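Local structure of pesticidal crystal protein Cry2Aa (Bacillus thuringiensis serovar kurstaki, 1I5P) at residues Glu96-Leu101 with Glu243-Met248. The protein kills dipteran and lepidopteran larvae as an insecticidal delta-endotoxin, binding to midgut epithelial cells and promoting their colloid-osmotic lysis. Residues are numbered along the deposited sequence; the frame is centred on the assembly and turned at random.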
ATOM      1  N   GLU A  96     -15.405   6.370 -14.222  1.00 14.45           N
ATOM      2  CA  GLU A  96     -15.083   7.039 -12.968  1.00 14.04           C
ATOM      3  C   GLU A  96     -13.663   7.589 -13.046  1.00 13.98           C
ATOM      4  O   GLU A  96     -13.333   8.559 -12.371  1.00 14.30           O
ATOM      5  CB  GLU A  96     -15.226   6.084 -11.782  1.00 13.99           C
ATOM      6  CG  GLU A  96     -16.658   5.621 -11.555  1.00 13.56           C
ATOM      7  CD  GLU A  96     -16.940   5.268 -10.108  1.00 13.90           C
ATOM      8  OE1 GLU A  96     -16.911   6.180  -9.262  1.00 12.88           O
ATOM      9  OE2 GLU A  96     -17.196   4.078  -9.819  1.00 14.26           O
ATOM     10  N   THR A  97     -12.823   6.962 -13.865  1.00 13.36           N
ATOM     11  CA  THR A  97     -11.457   7.432 -14.035  1.00 14.05           C
ATOM     12  C   THR A  97     -11.523   8.735 -14.831  1.00 15.31           C
ATOM     13  O   THR A  97     -10.783   9.681 -14.558  1.00 16.07           O
ATOM     14  CB  THR A  97     -10.600   6.406 -14.803  1.00 14.16           C
ATOM     15  OG1 THR A  97     -10.556   5.178 -14.065  1.00 13.88           O
ATOM     16  CG2 THR A  97      -9.178   6.926 -14.993  1.00 11.56           C
ATOM     17  N   GLU A  98     -12.419   8.775 -15.815  1.00 14.62           N
ATOM     18  CA  GLU A  98     -12.597   9.972 -16.631  1.00 16.12           C
ATOM     19  C   GLU A  98     -13.044  11.117 -15.738  1.00 15.54           C
ATOM     20  O   GLU A  98     -12.565  12.241 -15.865  1.00 15.48           O
ATOM     21  CB  GLU A  98     -13.653   9.744 -17.723  1.00 16.34           C
ATOM     22  CG  GLU A  98     -13.148   8.982 -18.935  1.00 17.90           C
ATOM     23  CD  GLU A  98     -14.164   8.908 -20.070  1.00 20.39           C
ATOM     24  OE1 GLU A  98     -13.747   8.636 -21.214  1.00 22.14           O
ATOM     25  OE2 GLU A  98     -15.375   9.113 -19.830  1.00 23.67           O
ATOM     26  N   GLN A  99     -13.967  10.824 -14.830  1.00 15.30           N
ATOM     27  CA  GLN A  99     -14.464  11.848 -13.931  1.00 16.59           C
ATOM     28  C   GLN A  99     -13.381  12.303 -12.957  1.00 16.88           C
ATOM     29  O   GLN A  99     -13.248  13.495 -12.680  1.00 17.43           O
ATOM     30  CB  GLN A  99     -15.686  11.334 -13.163  1.00 18.37           C
ATOM     31  CG  GLN A  99     -16.391  12.401 -12.325  1.00 19.55           C
ATOM     32  CD  GLN A  99     -17.823  12.020 -11.990  1.00 20.89           C
ATOM     33  OE1 GLN A  99     -18.311  10.975 -12.417  1.00 24.17           O
ATOM     34  NE2 GLN A  99     -18.505  12.870 -11.228  1.00 16.65           N
ATOM     35  N   PHE A 100     -12.601  11.353 -12.447  1.00 16.36           N
ATOM     36  CA  PHE A 100     -11.535  11.666 -11.502  1.00 15.68           C
ATOM     37  C   PHE A 100     -10.437  12.530 -12.118  1.00 13.63           C
ATOM     38  O   PHE A 100     -10.012  13.514 -11.521  1.00 13.44           O
ATOM     39  CB  PHE A 100     -10.898  10.382 -10.953  1.00 14.62           C
ATOM     40  CG  PHE A 100      -9.805  10.634  -9.941  1.00 14.55           C
ATOM     41  CD1 PHE A 100     -10.116  11.082  -8.661  1.00 13.25           C
ATOM     42  CD2 PHE A 100      -8.466  10.452 -10.277  1.00 12.06           C
ATOM     43  CE1 PHE A 100      -9.114  11.343  -7.728  1.00 14.74           C
ATOM     44  CE2 PHE A 100      -7.452  10.711  -9.351  1.00 13.81           C
ATOM     45  CZ  PHE A 100      -7.779  11.160  -8.072  1.00 13.74           C
ATOM     46  N   LEU A 101      -9.981  12.160 -13.308  1.00 13.15           N
ATOM     47  CA  LEU A 101      -8.912  12.903 -13.967  1.00 16.33           C
ATOM     48  C   LEU A 101      -9.393  14.102 -14.776  1.00 17.90           C
ATOM     49  O   LEU A 101      -8.598  14.960 -15.160  1.00 15.60           O
ATOM     50  CB  LEU A 101      -8.125  11.967 -14.887  1.00 13.16           C
ATOM     51  CG  LEU A 101      -7.446  10.772 -14.218  1.00 14.44           C
ATOM     52  CD1 LEU A 101      -6.803   9.897 -15.290  1.00 11.74           C
ATOM     53  CD2 LEU A 101      -6.401  11.257 -13.220  1.00 12.53           C
ATOM     54  N   GLU A 243      -4.574  12.044  -3.302  1.00 12.15           N
ATOM     55  CA  GLU A 243      -5.684  11.307  -3.903  1.00 12.36           C
ATOM     56  C   GLU A 243      -5.318  10.786  -5.287  1.00 13.40           C
ATOM     57  O   GLU A 243      -5.763   9.712  -5.694  1.00 14.23           O
ATOM     58  CB  GLU A 243      -6.928  12.187  -4.011  1.00 11.95           C
ATOM     59  CG  GLU A 243      -7.501  12.639  -2.684  1.00 14.17           C
ATOM     60  CD  GLU A 243      -9.017  12.628  -2.676  1.00 15.27           C
ATOM     61  OE1 GLU A 243      -9.624  13.027  -3.692  1.00 17.05           O
ATOM     62  OE2 GLU A 243      -9.605  12.222  -1.654  1.00 13.13           O
ATOM     63  N   PHE A 244      -4.523  11.557  -6.019  1.00 12.54           N
ATOM     64  CA  PHE A 244      -4.103  11.123  -7.337  1.00 10.86           C
ATOM     65  C   PHE A 244      -3.327   9.824  -7.157  1.00 10.32           C
ATOM     66  O   PHE A 244      -3.511   8.869  -7.907  1.00  8.80           O
ATOM     67  CB  PHE A 244      -3.199  12.169  -7.993  1.00 13.50           C
ATOM     68  CG  PHE A 244      -2.668  11.754  -9.341  1.00 13.08           C
ATOM     69  CD1 PHE A 244      -3.484  11.786 -10.467  1.00 15.92           C
ATOM     70  CD2 PHE A 244      -1.357  11.310  -9.480  1.00 15.01           C
ATOM     71  CE1 PHE A 244      -3.004  11.388 -11.712  1.00 16.75           C
ATOM     72  CE2 PHE A 244      -0.863  10.906 -10.723  1.00 15.73           C
ATOM     73  CZ  PHE A 244      -1.690  10.944 -11.842  1.00 17.55           C
ATOM     74  N   ARG A 245      -2.453   9.799  -6.152  1.00  9.46           N
ATOM     75  CA  ARG A 245      -1.641   8.617  -5.870  1.00 11.37           C
ATOM     76  C   ARG A 245      -2.511   7.458  -5.403  1.00 11.15           C
ATOM     77  O   ARG A 245      -2.368   6.331  -5.875  1.00 11.70           O
ATOM     78  CB  ARG A 245      -0.590   8.924  -4.795  1.00 12.25           C
ATOM     79  CG  ARG A 245       0.183   7.694  -4.319  1.00 10.91           C
ATOM     80  CD  ARG A 245       1.244   8.063  -3.296  1.00 13.56           C
ATOM     81  NE  ARG A 245       1.934   6.884  -2.782  1.00 14.22           N
ATOM     82  CZ  ARG A 245       1.372   5.965  -2.001  1.00 16.76           C
ATOM     83  NH1 ARG A 245       0.104   6.081  -1.629  1.00 14.44           N
ATOM     84  NH2 ARG A 245       2.081   4.921  -1.598  1.00 15.63           N
ATOM     85  N   THR A 246      -3.410   7.747  -4.470  1.00 10.70           N
ATOM     86  CA  THR A 246      -4.302   6.730  -3.941  1.00 10.51           C
ATOM     87  C   THR A 246      -5.110   6.092  -5.054  1.00 10.80           C
ATOM     88  O   THR A 246      -5.191   4.864  -5.148  1.00 10.20           O
ATOM     89  CB  THR A 246      -5.264   7.325  -2.902  1.00 10.25           C
ATOM     90  OG1 THR A 246      -4.528   7.647  -1.715  1.00  9.12           O
ATOM     91  CG2 THR A 246      -6.377   6.346  -2.566  1.00  5.54           C
ATOM     92  N   TYR A 247      -5.697   6.930  -5.901  1.00 11.56           N
ATOM     93  CA  TYR A 247      -6.503   6.445  -7.006  1.00 11.52           C
ATOM     94  C   TYR A 247      -5.706   5.463  -7.868  1.00 11.24           C
ATOM     95  O   TYR A 247      -6.175   4.364  -8.163  1.00 12.27           O
ATOM     96  CB  TYR A 247      -6.992   7.612  -7.874  1.00  9.79           C
ATOM     97  CG  TYR A 247      -8.075   7.198  -8.842  1.00 11.14           C
ATOM     98  CD1 TYR A 247      -9.428   7.379  -8.533  1.00 11.85           C
ATOM     99  CD2 TYR A 247      -7.752   6.554 -10.036  1.00 11.63           C
ATOM    100  CE1 TYR A 247     -10.430   6.921  -9.393  1.00 10.93           C
ATOM    101  CE2 TYR A 247      -8.744   6.092 -10.897  1.00 13.16           C
ATOM    102  CZ  TYR A 247     -10.077   6.276 -10.569  1.00 14.30           C
ATOM    103  OH  TYR A 247     -11.054   5.781 -11.410  1.00 19.28           O
ATOM    104  N   MET A 248      -4.498   5.855  -8.265  1.00 10.60           N
ATOM    105  CA  MET A 248      -3.652   4.995  -9.095  1.00 11.23           C
ATOM    106  C   MET A 248      -3.092   3.781  -8.352  1.00 11.60           C
ATOM    107  O   MET A 248      -2.904   2.715  -8.941  1.00 11.39           O
ATOM    108  CB  MET A 248      -2.505   5.812  -9.698  1.00  8.33           C
ATOM    109  CG  MET A 248      -2.954   6.825 -10.757  1.00 16.18           C
ATOM    110  SD  MET A 248      -3.789   6.038 -12.166  1.00 16.10           S
ATOM    111  CE  MET A 248      -4.876   7.374 -12.743  1.00 18.47           C
TER
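Segments 96-101 and 243-248, six-residue pieces of helices 88-101 and 238-259, run nearly antiparallel at 166°, their axes 11.8 Å apart, with Phe-100 set against Tyr-247 and Leu-101 against Phe-244. That wide spacing is filled by aromatic rings. Phe-100 and Tyr-247 reach past each other from opposite helices and form an offset stack, ring centroids 4.2 Å apart and planes only 10° from parallel. CD1 of Tyr-247 sits over the centre of the Phe-100 face, whereas CD2 of Phe-100 lies over the Tyr-247 face nearer its rim. Both have CG anti to the backbone N (chi1 -179° in Phe-100), which lays each ring across the gap alongside the other. CE2 of Phe-100 thus lies 3.5 Å from CB of Tyr-247, while CB of Phe-100 makes a CH-pi contact over the Tyr-247 face. At the far end of the Phe-100 ring, CZ comes to 3.7 Å from CA of Phe-244, which sits at the ring edge. The contact belongs to the N-terminal helical bundle of the three-domain Cry toxin, the domain associated in this family with membrane insertion and pore formation. Thr-97 OG1 lies in the plane of the Tyr-247 ring, at its hydroxyl edge, with OH to OG1 2.8 Å in a hydroxyl pair; Thr-97 OG1 is also hydrogen-bonded to the carbonyl of Ile-93, one turn back in its own helix. Beside the stack, Leu-101 puts CD2 against the edge of the Phe-244 ring, 3.7 Å from CE1, and its other methyl, CD1, meets Met-248 CE tip to tip at 4.1 Å. Phe-244 also packs on Leu-171 of helix 170-193.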